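Local coordinates for cadherin-related family member 2 (Mus musculus, PDB 5CYX), which probably links neighbouring microvilli of epithelial cells by calcium-dependent heterophilic adhesion to CDHR5 through its cadherin repeats, the first three of which make up this fragment, at residues Leu16-Val22 against Leu62-Phe68; Arg98-Pro103 against Cys188-Leu194; Ile256-Ser260 against Ile272-Gly276; Gly238-Val244 against Asp275-Val280. The contacts are given in a common frame with arbitrary orientation. Residue numbers count along the deposited sequence, not the author numbering.

Contact 1 of 4, residues Leu16-Val22 against Leu62-Phe68. With CA (calcium ion), chain B; CA (calcium ion), chain C.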
loop_
_atom_site.group_PDB
_atom_site.type_symbol
_atom_site.label_atom_id
_atom_site.label_comp_id
_atom_site.label_asym_id
_atom_site.label_seq_id
_atom_site.Cartn_x
_atom_site.Cartn_y
_atom_site.Cartn_z
ATOM N N LEU A 16 0.064 -40.611 8.005
ATOM C CA LEU A 16 1.496 -40.433 8.301
ATOM C C LEU A 16 1.986 -39.022 7.947
ATOM O O LEU A 16 1.638 -38.516 6.910
ATOM C CB LEU A 16 2.321 -41.459 7.508
ATOM C CG LEU A 16 1.947 -42.912 7.856
ATOM C CD1 LEU A 16 2.547 -43.932 6.887
ATOM C CD2 LEU A 16 2.362 -43.253 9.279
ATOM N N PRO A 17 2.824 -38.403 8.781
ATOM C CA PRO A 17 3.481 -37.195 8.296
ATOM C C PRO A 17 4.567 -37.492 7.195
ATOM O O PRO A 17 5.309 -38.484 7.299
ATOM C CB PRO A 17 4.147 -36.638 9.548
ATOM C CG PRO A 17 4.337 -37.797 10.489
ATOM C CD PRO A 17 3.482 -38.939 9.997
ATOM N N GLU A 18 4.632 -36.608 6.195
ATOM C CA GLU A 18 5.524 -36.743 5.064
ATOM C C GLU A 18 7.013 -36.689 5.461
ATOM O O GLU A 18 7.818 -37.152 4.749
ATOM C CB GLU A 18 5.192 -35.709 3.983
ATOM C CG GLU A 18 5.599 -34.252 4.237
ATOM C CD GLU A 18 5.633 -33.409 2.981
ATOM O OE1 GLU A 18 6.019 -33.928 1.874
ATOM O OE2 GLU A 18 5.320 -32.190 3.053
ATOM N N ASP A 19 7.349 -36.157 6.635
ATOM C CA ASP A 19 8.753 -36.173 7.132
ATOM C C ASP A 19 9.091 -37.428 7.934
ATOM O O ASP A 19 10.150 -37.467 8.564
ATOM C CB ASP A 19 9.043 -34.921 7.969
ATOM C CG ASP A 19 8.058 -34.760 9.100
ATOM O OD1 ASP A 19 7.274 -35.697 9.291
ATOM O OD2 ASP A 19 8.069 -33.749 9.818
ATOM N N LEU A 20 8.229 -38.454 7.907
ATOM C CA LEU A 20 8.543 -39.750 8.499
ATOM C C LEU A 20 9.753 -40.312 7.782
ATOM O O LEU A 20 9.729 -40.459 6.572
ATOM C CB LEU A 20 7.412 -40.755 8.413
ATOM C CG LEU A 20 7.562 -42.081 9.168
ATOM C CD1 LEU A 20 7.568 -41.891 10.700
ATOM C CD2 LEU A 20 6.417 -43.010 8.802
ATOM N N PRO A 21 10.834 -40.562 8.518
ATOM C CA PRO A 21 12.066 -41.060 7.881
ATOM C C PRO A 21 11.969 -42.503 7.412
ATOM O O PRO A 21 11.344 -43.353 8.066
ATOM C CB PRO A 21 13.117 -40.991 9.002
ATOM C CG PRO A 21 12.487 -40.268 10.111
ATOM C CD PRO A 21 11.003 -40.348 9.959
ATOM N N VAL A 22 12.628 -42.795 6.315
ATOM C CA VAL A 22 12.686 -44.152 5.857
ATOM C C VAL A 22 13.338 -45.000 6.934
ATOM O O VAL A 22 14.347 -44.615 7.488
ATOM C CB VAL A 22 13.494 -44.281 4.560
ATOM C CG1 VAL A 22 13.603 -45.738 4.188
ATOM C CG2 VAL A 22 12.797 -43.517 3.433
ATOM N N LEU A 62 8.608 -47.765 7.282
ATOM C CA LEU A 62 8.485 -47.019 6.073
ATOM C C LEU A 62 9.686 -47.418 5.188
ATOM O O LEU A 62 10.803 -47.372 5.665
ATOM C CB LEU A 62 8.533 -45.541 6.341
ATOM C CG LEU A 62 8.381 -44.664 5.095
ATOM C CD1 LEU A 62 6.958 -44.708 4.536
ATOM C CD2 LEU A 62 8.809 -43.238 5.432
ATOM N N ALA A 63 9.462 -47.801 3.936
ATOM C CA ALA A 63 10.615 -48.304 3.074
ATOM C C ALA A 63 10.984 -47.396 1.901
ATOM O O ALA A 63 11.921 -47.679 1.135
ATOM C CB ALA A 63 10.303 -49.699 2.567
ATOM N N SER A 64 10.197 -46.338 1.701
ATOM C CA SER A 64 10.488 -45.385 0.664
ATOM C C SER A 64 9.922 -44.056 1.119
ATOM O O SER A 64 8.940 -44.055 1.805
ATOM C CB SER A 64 9.854 -45.846 -0.641
ATOM O OG SER A 64 9.990 -44.841 -1.619
ATOM N N PRO A 65 10.561 -42.928 0.741
ATOM C CA PRO A 65 10.160 -41.621 1.255
ATOM C C PRO A 65 8.746 -41.197 0.830
ATOM O O PRO A 65 8.348 -41.426 -0.287
ATOM C CB PRO A 65 11.230 -40.667 0.675
ATOM C CG PRO A 65 12.411 -41.535 0.371
ATOM C CD PRO A 65 11.812 -42.836 -0.061
ATOM N N LEU A 66 8.014 -40.625 1.778
ATOM C CA LEU A 66 6.730 -40.041 1.583
ATOM C C LEU A 66 6.925 -38.625 1.110
ATOM O O LEU A 66 7.904 -37.979 1.497
ATOM C CB LEU A 66 5.990 -39.963 2.934
ATOM C CG LEU A 66 5.579 -41.273 3.590
ATOM C CD1 LEU A 66 4.870 -40.990 4.908
ATOM C CD2 LEU A 66 4.664 -42.082 2.689
ATOM N N ASP A 67 5.975 -38.113 0.333
ATOM C CA ASP A 67 6.099 -36.780 -0.229
ATOM C C ASP A 67 4.724 -36.272 -0.597
ATOM O O ASP A 67 4.143 -36.671 -1.605
ATOM C CB ASP A 67 7.038 -36.792 -1.488
ATOM C CG ASP A 67 7.254 -35.385 -2.059
ATOM O OD1 ASP A 67 7.001 -34.364 -1.373
ATOM O OD2 ASP A 67 7.623 -35.267 -3.209
ATOM N N PHE A 68 4.198 -35.403 0.251
ATOM C CA PHE A 68 2.896 -34.847 0.070
ATOM C C PHE A 68 2.769 -34.139 -1.264
ATOM O O PHE A 68 1.733 -34.231 -1.910
ATOM C CB PHE A 68 2.602 -33.833 1.168
ATOM C CG PHE A 68 1.264 -33.189 1.020
ATOM C CD1 PHE A 68 0.122 -33.867 1.422
ATOM C CD2 PHE A 68 1.132 -31.909 0.484
ATOM C CE1 PHE A 68 -1.124 -33.263 1.314
ATOM C CE2 PHE A 68 -0.108 -31.310 0.367
ATOM C CZ PHE A 68 -1.228 -32.003 0.760
HETATM CA CA CA B . 7.640 -33.005 0.381
HETATM CA CA CA C . 5.379 -30.190 2.133
HETATM O O HOH W 1 9.422 -39.458 4.045
HETATM O O HOH W 2 9.269 -31.823 -1.038
#
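One carboxylate straddles two calcium ions here: Glu-18 OE1 binds the ion of chain B at 2.4 Å, while Glu-18 OE2 binds the ion of chain C at 2.2 Å. Asp-67 OD1 joins at the first ion, 2.3 Å away, and water 2 sits 2.5 Å from the same metal. Glu-18 OE1 also accepts a hydrogen bond from Phe-68 N at 2.9 Å, so the chain of the second segment is pinned right beside the site. Glu-69, Asp-97, Asp-100 and others complete the two spheres; Glu-18 matches the XEX motif of cadherins, and Asp-67 and Glu-69 are the acidic residues of the DXE motif (DRE in classical cadherins), with Phe-68 between them.

Away from the metals, the type I turn from Pro-17 to Leu-20 closes with Leu-20 N to Pro-17 O at 3.0 Å. Water 1 fills the gap between the segments, accepting from Leu-66 N at 2.9 Å and lying 2.9 Å from Glu-18 O and 2.7 Å from Leu-20 O. Apolar packing does the rest: Leu-66 CD1 meets Leu-16 CB at 3.7 Å, and Val-22 CG2 rests on Pro-65 CG at 3.7 Å.

Glu-18 OE1 and Asp-67 OD1 come within 3.4 Å, two acidic oxygens brought together by the shared cation. Without calcium their charges would repel, which is consistent with a calcium-dependent junction between the first and second repeats.

Contact 2 of 4, residues Arg98-Pro103 against Cys188-Leu194; sequences RNDNIP and CDSGGIL. With CA (calcium ion), chain D; CA (calcium ion), chain C; CA (calcium ion), chain B.
Residues 98-101 end the cadherin DXNDN linker motif, which starts at Asp-97. Asn-99 (phi/psi -78/76) centres an inverse gamma turn, Asp-100 N bonding Arg-98 O at 2.8 Å; Asp-100 (-109/4) is also bent, Arg-98 and 101-103 extended. Asn-99 lies opposite Gly-192 (CA-CA 5.4 Å), Pro-103 opposite Cys-188 (6.2 Å). Asn-99 N donates to Ile-193 O (2.8 Å). With chi1 t, Asn-99 ND2 donates to Asp-189 OD2 (2.9 Å) and weakly to Asp-189 OD1 (3.3 Å), which also takes Gly-191 N (3.2 Å), an Asx turn.

Calcium binds oxygens too, some also hydrogen-bonded: the chain D ion holds Asn-99 OD1 (2.3 Å), Asn-101 O (2.3 Å) and Asp-189 OD2 (2.5 Å); the chain C ion Arg-98 O and Asp-100 OD1, both 2.4 Å; the chain B ion Asp-100 OD2 (2.2 Å) and water 2 (2.5 Å), which accepts from Asn-101 ND2 (3.3 Å). The Arg-98 guanidinium turns to Glu-96.

The linker leaves repeat-one strand 86-96 and docks against repeat-two strands 180-189 and 192-194 before entering strand 109-115.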
loop_
_atom_site.group_PDB
_atom_site.type_symbol
_atom_site.label_atom_id
_atom_site.label_comp_id
_atom_site.label_asym_id
_atom_site.label_seq_id
_atom_site.Cartn_x
_atom_site.Cartn_y
_atom_site.Cartn_z
ATOM N N ARG A 98 4.015 -31.341 5.471
ATOM C CA ARG A 98 4.914 -30.649 6.461
ATOM C C ARG A 98 5.732 -29.558 5.720
ATOM O O ARG A 98 5.857 -29.576 4.440
ATOM C CB ARG A 98 5.803 -31.657 7.149
ATOM C CG ARG A 98 5.073 -32.643 8.047
ATOM C CD ARG A 98 4.833 -32.016 9.393
ATOM N NE ARG A 98 4.068 -32.867 10.289
ATOM C CZ ARG A 98 2.751 -32.959 10.342
ATOM N NH1 ARG A 98 2.195 -33.753 11.236
ATOM N NH2 ARG A 98 1.964 -32.282 9.520
ATOM N N ASN A 99 6.242 -28.585 6.471
ATOM C CA ASN A 99 6.957 -27.483 5.866
ATOM C C ASN A 99 8.402 -27.864 5.473
ATOM O O ASN A 99 9.376 -27.463 6.163
ATOM C CB ASN A 99 6.944 -26.267 6.753
ATOM C CG ASN A 99 7.344 -25.032 6.043
ATOM O OD1 ASN A 99 7.488 -25.017 4.821
ATOM N ND2 ASN A 99 7.563 -23.992 6.791
ATOM N N ASP A 100 8.517 -28.619 4.373
ATOM C CA ASP A 100 9.818 -29.028 3.823
ATOM C C ASP A 100 10.117 -28.298 2.525
ATOM O O ASP A 100 11.088 -28.636 1.893
ATOM C CB ASP A 100 9.847 -30.554 3.550
ATOM C CG ASP A 100 8.682 -31.013 2.589
ATOM O OD1 ASP A 100 7.726 -30.254 2.343
ATOM O OD2 ASP A 100 8.744 -32.107 2.032
ATOM N N ASN A 101 9.281 -27.350 2.058
ATOM C CA ASN A 101 9.734 -26.576 0.873
ATOM C C ASN A 101 10.001 -25.118 1.207
ATOM O O ASN A 101 9.411 -24.603 2.167
ATOM C CB ASN A 101 8.782 -26.701 -0.299
ATOM C CG ASN A 101 8.853 -28.052 -0.954
ATOM O OD1 ASN A 101 9.788 -28.336 -1.721
ATOM N ND2 ASN A 101 7.896 -28.893 -0.666
ATOM N N ILE A 102 10.945 -24.512 0.455
ATOM C CA ILE A 102 11.235 -23.073 0.551
ATOM C C ILE A 102 10.590 -22.214 -0.568
ATOM O O ILE A 102 10.298 -22.716 -1.678
ATOM C CB ILE A 102 12.729 -22.729 0.591
ATOM C CG1 ILE A 102 13.449 -23.125 -0.730
ATOM C CG2 ILE A 102 13.446 -23.453 1.735
ATOM C CD1 ILE A 102 14.895 -22.664 -0.759
ATOM N N PRO A 103 10.408 -20.912 -0.293
ATOM C CA PRO A 103 10.005 -19.980 -1.311
ATOM C C PRO A 103 11.106 -19.825 -2.337
ATOM O O PRO A 103 12.250 -19.603 -1.961
ATOM C CB PRO A 103 9.835 -18.673 -0.531
ATOM C CG PRO A 103 9.458 -19.098 0.838
ATOM C CD PRO A 103 10.354 -20.295 1.044
ATOM N N CYS A 188 9.944 -15.492 2.947
ATOM C CA CYS A 188 9.742 -16.617 3.851
ATOM C C CYS A 188 8.310 -17.106 3.752
ATOM O O CYS A 188 7.425 -16.390 3.276
ATOM C CB CYS A 188 10.060 -16.241 5.304
ATOM S SG CYS A 188 11.702 -15.497 5.492
ATOM N N ASP A 189 8.072 -18.328 4.194
ATOM C CA ASP A 189 6.722 -18.769 4.327
ATOM C C ASP A 189 6.229 -18.255 5.705
ATOM O O ASP A 189 6.990 -17.622 6.487
ATOM C CB ASP A 189 6.566 -20.286 4.097
ATOM C CG ASP A 189 7.429 -21.125 5.002
ATOM O OD1 ASP A 189 7.631 -20.725 6.158
ATOM O OD2 ASP A 189 7.944 -22.187 4.542
ATOM N N SER A 190 5.004 -18.590 6.016
ATOM C CA SER A 190 4.321 -18.100 7.210
ATOM C C SER A 190 4.345 -19.202 8.302
ATOM O O SER A 190 3.603 -19.173 9.243
ATOM C CB SER A 190 2.884 -17.687 6.843
ATOM O OG SER A 190 2.844 -16.753 5.764
ATOM N N GLY A 191 5.250 -20.179 8.175
ATOM C CA GLY A 191 5.429 -21.206 9.176
ATOM C C GLY A 191 4.493 -22.382 9.022
ATOM O O GLY A 191 3.474 -22.351 8.279
ATOM N N GLY A 192 4.854 -23.405 9.767
ATOM C CA GLY A 192 4.274 -24.746 9.727
ATOM C C GLY A 192 5.116 -25.624 10.675
ATOM O O GLY A 192 5.708 -25.127 11.642
ATOM N N ILE A 193 5.094 -26.925 10.422
ATOM C CA ILE A 193 5.687 -27.921 11.282
ATOM C C ILE A 193 6.671 -28.714 10.431
ATOM O O ILE A 193 6.367 -29.038 9.257
ATOM C CB ILE A 193 4.621 -28.915 11.790
ATOM C CG1 ILE A 193 3.469 -28.187 12.524
ATOM C CG2 ILE A 193 5.242 -30.001 12.665
ATOM C CD1 ILE A 193 3.928 -27.400 13.729
ATOM N N LEU A 194 7.811 -29.054 11.039
ATOM C CA LEU A 194 8.736 -30.011 10.466
ATOM C C LEU A 194 9.444 -30.720 11.616
ATOM O O LEU A 194 9.883 -30.064 12.577
ATOM C CB LEU A 194 9.746 -29.300 9.588
ATOM C CG LEU A 194 10.673 -30.220 8.787
ATOM C CD1 LEU A 194 9.930 -30.973 7.675
ATOM C CD2 LEU A 194 11.788 -29.373 8.200
HETATM CA CA CA D . 7.295 -23.876 2.816
HETATM CA CA CA C . 5.379 -30.190 2.133
HETATM CA CA CA B . 7.640 -33.005 0.381
HETATM O O HOH W 2 9.269 -31.823 -1.038
#

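Contact 3 of 4, residues Ile256-Ser260 against Ile272-Gly276; sequences IVTYS and IREDG
This contact bridges the two sheets of the third cadherin repeat's Greek-key beta sandwich: strand 257-264 runs along the edge of one sheet, and the tight turn linking strands 270-272 and 277-280 belongs to the other. Residues 257-260 are extended; the closest CA pairs are Thr-258 with Glu-274 (4.5 Å) and Ser-260 with Ile-272 (5.8 Å). The two segments meet by packing rather than by hydrogen bonds.

Ile-272, chi1 and chi2 both t, points at the strand, its CD1 3.7 Å from Tyr-259 CB and its CG2 3.5 Å from Ser-260 CA. Arg-273 starts a type I turn that ends at Gly-276, closed by Gly-276 N to Arg-273 O at 3.0 Å; its CB faces away from the strand, and Arg-273 NH2 forms a salt bridge with Asp-275 OD2 at 3.2 Å. At Glu-274 (phi/psi -54/-30) the carbonyl O lies at the edge of the Tyr-259 ring, 3.1 Å from Tyr-259 CD1, while Glu-274 OE2 reaches to 3.5 Å from Thr-258 CG2. Asp-275 (-88/12) brings the chain round. Gly-276 then takes a positive phi (84/5), and a CB there would press on the ring. Tyr-259 uses chi1 m and chi2 88°, and its OH is hydrogen-bonded with Ala-246 N on strand 240-248. In the resulting CH-pi contact, Gly-276 CA sits 3.8 Å from the Tyr-259 ring centroid, 27° off the normal.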
loop_
_atom_site.group_PDB
_atom_site.type_symbol
_atom_site.label_atom_id
_atom_site.label_comp_id
_atom_site.label_asym_id
_atom_site.label_seq_id
_atom_site.Cartn_x
_atom_site.Cartn_y
_atom_site.Cartn_z
ATOM N N ILE A 256 22.114 22.207 -22.623
ATOM C CA ILE A 256 22.805 23.405 -23.054
ATOM C C ILE A 256 22.159 24.674 -22.443
ATOM O O ILE A 256 20.940 24.726 -22.243
ATOM C CB ILE A 256 22.773 23.535 -24.601
ATOM C CG1 ILE A 256 23.518 22.347 -25.256
ATOM C CG2 ILE A 256 23.444 24.833 -25.038
ATOM C CD1 ILE A 256 23.441 22.329 -26.775
ATOM N N VAL A 257 22.975 25.695 -22.185
ATOM C CA VAL A 257 22.472 26.957 -21.661
ATOM C C VAL A 257 22.725 28.110 -22.624
ATOM O O VAL A 257 23.793 28.179 -23.211
ATOM C CB VAL A 257 23.119 27.274 -20.287
ATOM C CG1 VAL A 257 22.758 28.666 -19.853
ATOM C CG2 VAL A 257 22.673 26.257 -19.271
ATOM N N THR A 258 21.749 29.012 -22.760
ATOM C CA THR A 258 21.951 30.274 -23.458
ATOM C C THR A 258 21.796 31.429 -22.497
ATOM O O THR A 258 21.381 31.248 -21.363
ATOM C CB THR A 258 21.004 30.452 -24.643
ATOM O OG1 THR A 258 19.660 30.471 -24.178
ATOM C CG2 THR A 258 21.155 29.328 -25.594
ATOM N N TYR A 259 22.163 32.620 -22.951
ATOM C CA TYR A 259 22.290 33.785 -22.074
ATOM C C TYR A 259 21.637 34.955 -22.769
ATOM O O TYR A 259 21.574 34.999 -23.968
ATOM C CB TYR A 259 23.779 34.110 -21.822
ATOM C CG TYR A 259 24.566 32.919 -21.295
ATOM C CD1 TYR A 259 25.172 31.982 -22.154
ATOM C CD2 TYR A 259 24.691 32.723 -19.955
ATOM C CE1 TYR A 259 25.870 30.879 -21.641
ATOM C CE2 TYR A 259 25.373 31.645 -19.449
ATOM C CZ TYR A 259 25.972 30.740 -20.261
ATOM O OH TYR A 259 26.615 29.696 -19.633
ATOM N N SER A 260 21.130 35.899 -22.001
ATOM C CA SER A 260 20.688 37.200 -22.521
ATOM C C SER A 260 20.924 38.229 -21.410
ATOM O O SER A 260 20.994 37.873 -20.258
ATOM C CB SER A 260 19.209 37.157 -22.915
ATOM O OG SER A 260 18.421 36.682 -21.823
ATOM N N ILE A 272 25.269 39.860 -25.029
ATOM C CA ILE A 272 25.914 38.571 -24.756
ATOM C C ILE A 272 25.520 37.513 -25.810
ATOM O O ILE A 272 24.399 37.535 -26.285
ATOM C CB ILE A 272 25.567 38.105 -23.334
ATOM C CG1 ILE A 272 26.429 36.917 -22.940
ATOM C CG2 ILE A 272 24.070 37.782 -23.189
ATOM C CD1 ILE A 272 26.413 36.656 -21.448
ATOM N N ARG A 273 26.448 36.617 -26.163
ATOM C CA ARG A 273 26.169 35.491 -27.060
ATOM C C ARG A 273 25.706 34.242 -26.315
ATOM O O ARG A 273 25.841 34.150 -25.100
ATOM C CB ARG A 273 27.421 35.107 -27.858
ATOM C CG ARG A 273 28.009 36.209 -28.704
ATOM C CD ARG A 273 28.750 35.633 -29.885
ATOM N NE ARG A 273 29.907 34.836 -29.482
ATOM C CZ ARG A 273 31.177 35.266 -29.448
ATOM N NH1 ARG A 273 31.503 36.516 -29.796
ATOM N NH2 ARG A 273 32.139 34.427 -29.054
ATOM N N GLU A 274 25.200 33.270 -27.079
ATOM C CA GLU A 274 24.783 31.961 -26.565
ATOM C C GLU A 274 25.861 31.232 -25.764
ATOM O O GLU A 274 25.544 30.456 -24.853
ATOM C CB GLU A 274 24.322 31.058 -27.715
ATOM C CG GLU A 274 22.907 31.364 -28.231
ATOM C CD GLU A 274 22.430 30.398 -29.337
ATOM O OE1 GLU A 274 22.770 30.600 -30.517
ATOM O OE2 GLU A 274 21.698 29.435 -29.034
ATOM N N ASP A 275 27.127 31.478 -26.115
ATOM C CA ASP A 275 28.251 30.840 -25.455
ATOM C C ASP A 275 28.751 31.599 -24.195
ATOM O O ASP A 275 29.824 31.302 -23.716
ATOM C CB ASP A 275 29.403 30.598 -26.441
ATOM C CG ASP A 275 30.078 31.882 -26.912
ATOM O OD1 ASP A 275 29.574 33.007 -26.671
ATOM O OD2 ASP A 275 31.129 31.752 -27.571
ATOM N N GLY A 276 27.986 32.581 -23.709
ATOM C CA GLY A 276 28.315 33.323 -22.490
ATOM C C GLY A 276 29.279 34.500 -22.635
ATOM O O GLY A 276 29.645 35.127 -21.633
#

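Contact 4 of 4, residues Gly238-Val244 against Asp275-Val280; sequences GTSVLTV and DGVIFV
Two antiparallel strands of the third cadherin repeat, 240-243 and 277-280, pair with axes 4.7 Å apart at closest approach and 162° between their N-to-C directions.

Backbone hydrogen bonds set the register. Gly-238 N bonds Val-280 O at 2.7 Å, Val-280 N bonds Thr-239 O at 3.0 Å, Val-241 N bonds Ile-278 O at 2.8 Å, Ile-278 N bonds Leu-242 O at 2.9 Å, and Val-244 N bonds Gly-276 O at 3.0 Å. Ser-240 with Phe-279 (CA-CA 4.6 Å) and Thr-243 with Val-277 (4.4 Å) are non-hydrogen-bonded pairs. Between them Val-241 and Leu-242 both face Ile-278, a classic beta bulge with Val-241 at phi/psi -117/-55. Gly-238 (93/3) and Gly-276 (84/5) have positive phi; a CB on Gly-276 would clash with Val-244 O.

CA-H...O contacts accompany the pairing: Phe-279 CA to Thr-239 O at 3.2 Å and Gly-276 CA to Val-244 O at 3.5 Å.

Apolar side chains gather on the face of Leu-242 and Ile-278. With chi1 p, Leu-242 puts CD2 3.7 Å from Ile-278 CD1; Val-241 CG2 reaches Val-280 CG2 at 4.1 Å. Ala-229 and Val-300 lie under this face, while Ser-240, Thr-243, Val-277 and Phe-279 share the other.

By inserting one residue, the bulge lets Val-241 and Leu-242 both contribute to the apolar interior while the backbone hydrogen bonding resumes beyond it.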
loop_
_atom_site.group_PDB
_atom_site.type_symbol
_atom_site.label_atom_id
_atom_site.label_comp_id
_atom_site.label_asym_id
_atom_site.label_seq_id
_atom_site.Cartn_x
_atom_site.Cartn_y
_atom_site.Cartn_z
ATOM N N GLY A 238 31.563 44.916 -30.934
ATOM C CA GLY A 238 31.891 43.481 -30.900
ATOM C C GLY A 238 33.127 43.013 -30.120
ATOM O O GLY A 238 33.455 41.840 -30.149
ATOM N N THR A 239 33.828 43.908 -29.443
ATOM C CA THR A 239 34.977 43.517 -28.599
ATOM C C THR A 239 34.541 42.624 -27.432
ATOM O O THR A 239 33.628 42.984 -26.687
ATOM C CB THR A 239 35.702 44.768 -28.047
ATOM O OG1 THR A 239 36.084 45.617 -29.122
ATOM C CG2 THR A 239 36.976 44.406 -27.265
ATOM N N SER A 240 35.194 41.470 -27.267
ATOM C CA SER A 240 34.983 40.629 -26.078
ATOM C C SER A 240 35.367 41.375 -24.806
ATOM O O SER A 240 36.342 42.109 -24.784
ATOM C CB SER A 240 35.832 39.365 -26.119
ATOM O OG SER A 240 35.459 38.555 -27.195
ATOM N N VAL A 241 34.590 41.157 -23.759
ATOM C CA VAL A 241 34.826 41.753 -22.473
ATOM C C VAL A 241 35.117 40.650 -21.455
ATOM O O VAL A 241 36.132 40.699 -20.760
ATOM C CB VAL A 241 33.619 42.603 -22.055
ATOM C CG1 VAL A 241 33.847 43.243 -20.680
ATOM C CG2 VAL A 241 33.390 43.678 -23.090
ATOM N N LEU A 242 34.215 39.684 -21.339
ATOM C CA LEU A 242 34.446 38.481 -20.525
ATOM C C LEU A 242 33.440 37.390 -20.840
ATOM O O LEU A 242 32.383 37.645 -21.440
ATOM C CB LEU A 242 34.382 38.777 -19.026
ATOM C CG LEU A 242 33.001 38.930 -18.374
ATOM C CD1 LEU A 242 33.143 38.843 -16.871
ATOM C CD2 LEU A 242 32.323 40.224 -18.814
ATOM N N THR A 243 33.774 36.188 -20.382
ATOM C CA THR A 243 32.921 35.028 -20.488
ATOM C C THR A 243 32.331 34.690 -19.130
ATOM O O THR A 243 33.071 34.558 -18.148
ATOM C CB THR A 243 33.737 33.835 -20.966
ATOM O OG1 THR A 243 34.513 34.266 -22.079
ATOM C CG2 THR A 243 32.819 32.647 -21.377
ATOM N N VAL A 244 31.007 34.552 -19.077
ATOM C CA VAL A 244 30.340 33.951 -17.923
ATOM C C VAL A 244 29.878 32.566 -18.313
ATOM O O VAL A 244 29.731 32.265 -19.495
ATOM C CB VAL A 244 29.148 34.777 -17.392
ATOM C CG1 VAL A 244 29.642 36.096 -16.825
ATOM C CG2 VAL A 244 28.100 35.044 -18.458
ATOM N N ASP A 275 27.127 31.478 -26.115
ATOM C CA ASP A 275 28.251 30.840 -25.455
ATOM C C ASP A 275 28.751 31.599 -24.195
ATOM O O ASP A 275 29.824 31.302 -23.716
ATOM C CB ASP A 275 29.403 30.598 -26.441
ATOM C CG ASP A 275 30.078 31.882 -26.912
ATOM O OD1 ASP A 275 29.574 33.007 -26.671
ATOM O OD2 ASP A 275 31.129 31.752 -27.571
ATOM N N GLY A 276 27.986 32.581 -23.709
ATOM C CA GLY A 276 28.315 33.323 -22.490
ATOM C C GLY A 276 29.279 34.500 -22.635
ATOM O O GLY A 276 29.645 35.127 -21.633
ATOM N N VAL A 277 29.670 34.825 -23.866
ATOM C CA VAL A 277 30.617 35.907 -24.096
ATOM C C VAL A 277 29.895 37.233 -24.229
ATOM O O VAL A 277 29.048 37.432 -25.151
ATOM C CB VAL A 277 31.439 35.721 -25.380
ATOM C CG1 VAL A 277 32.341 36.934 -25.602
ATOM C CG2 VAL A 277 32.270 34.445 -25.318
ATOM N N ILE A 278 30.320 38.153 -23.384
ATOM C CA ILE A 278 29.777 39.493 -23.287
ATOM C C ILE A 278 30.617 40.433 -24.139
ATOM O O ILE A 278 31.836 40.519 -23.980
ATOM C CB ILE A 278 29.772 39.975 -21.814
ATOM C CG1 ILE A 278 28.736 39.175 -21.004
ATOM C CG2 ILE A 278 29.525 41.486 -21.730
ATOM C CD1 ILE A 278 28.830 39.357 -19.498
ATOM N N PHE A 279 29.946 41.154 -25.031
ATOM C CA PHE A 279 30.612 41.997 -26.001
ATOM C C PHE A 279 30.117 43.444 -25.990
ATOM O O PHE A 279 28.998 43.735 -25.533
ATOM C CB PHE A 279 30.495 41.409 -27.408
ATOM C CG PHE A 279 29.074 41.164 -27.894
ATOM C CD1 PHE A 279 28.385 42.142 -28.606
ATOM C CD2 PHE A 279 28.459 39.928 -27.705
ATOM C CE1 PHE A 279 27.107 41.911 -29.112
ATOM C CE2 PHE A 279 27.173 39.692 -28.168
ATOM C CZ PHE A 279 26.498 40.675 -28.898
ATOM N N VAL A 280 30.968 44.330 -26.522
ATOM C CA VAL A 280 30.625 45.739 -26.725
ATOM C C VAL A 280 29.576 45.826 -27.847
ATOM O O VAL A 280 29.818 45.350 -28.974
ATOM C CB VAL A 280 31.881 46.580 -27.059
ATOM C CG1 VAL A 280 31.496 47.966 -27.594
ATOM C CG2 VAL A 280 32.792 46.690 -25.832
#

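Overall arrangement
The four contacts fall into two pairs at far-apart places along the rod of three repeats. Contacts 1 and 2, with centres about 17 Å apart, share the calcium ions of chains B and C and water 2; Glu-18 OE2 lies 2.9 Å from Arg-98 N, a probable hydrogen bond, so together they build the joint between the first repeat, the one required for CDHR5 binding, and the second. Contacts 3 and 4, centres about 10 Å apart, share Asp-275 and Gly-276 and meet through Ile-272 CD1 and Ile-278 CG1 at 3.5 Å; they belong to the sandwich of repeat three. About 88 Å separates the centres of contacts 1 and 4.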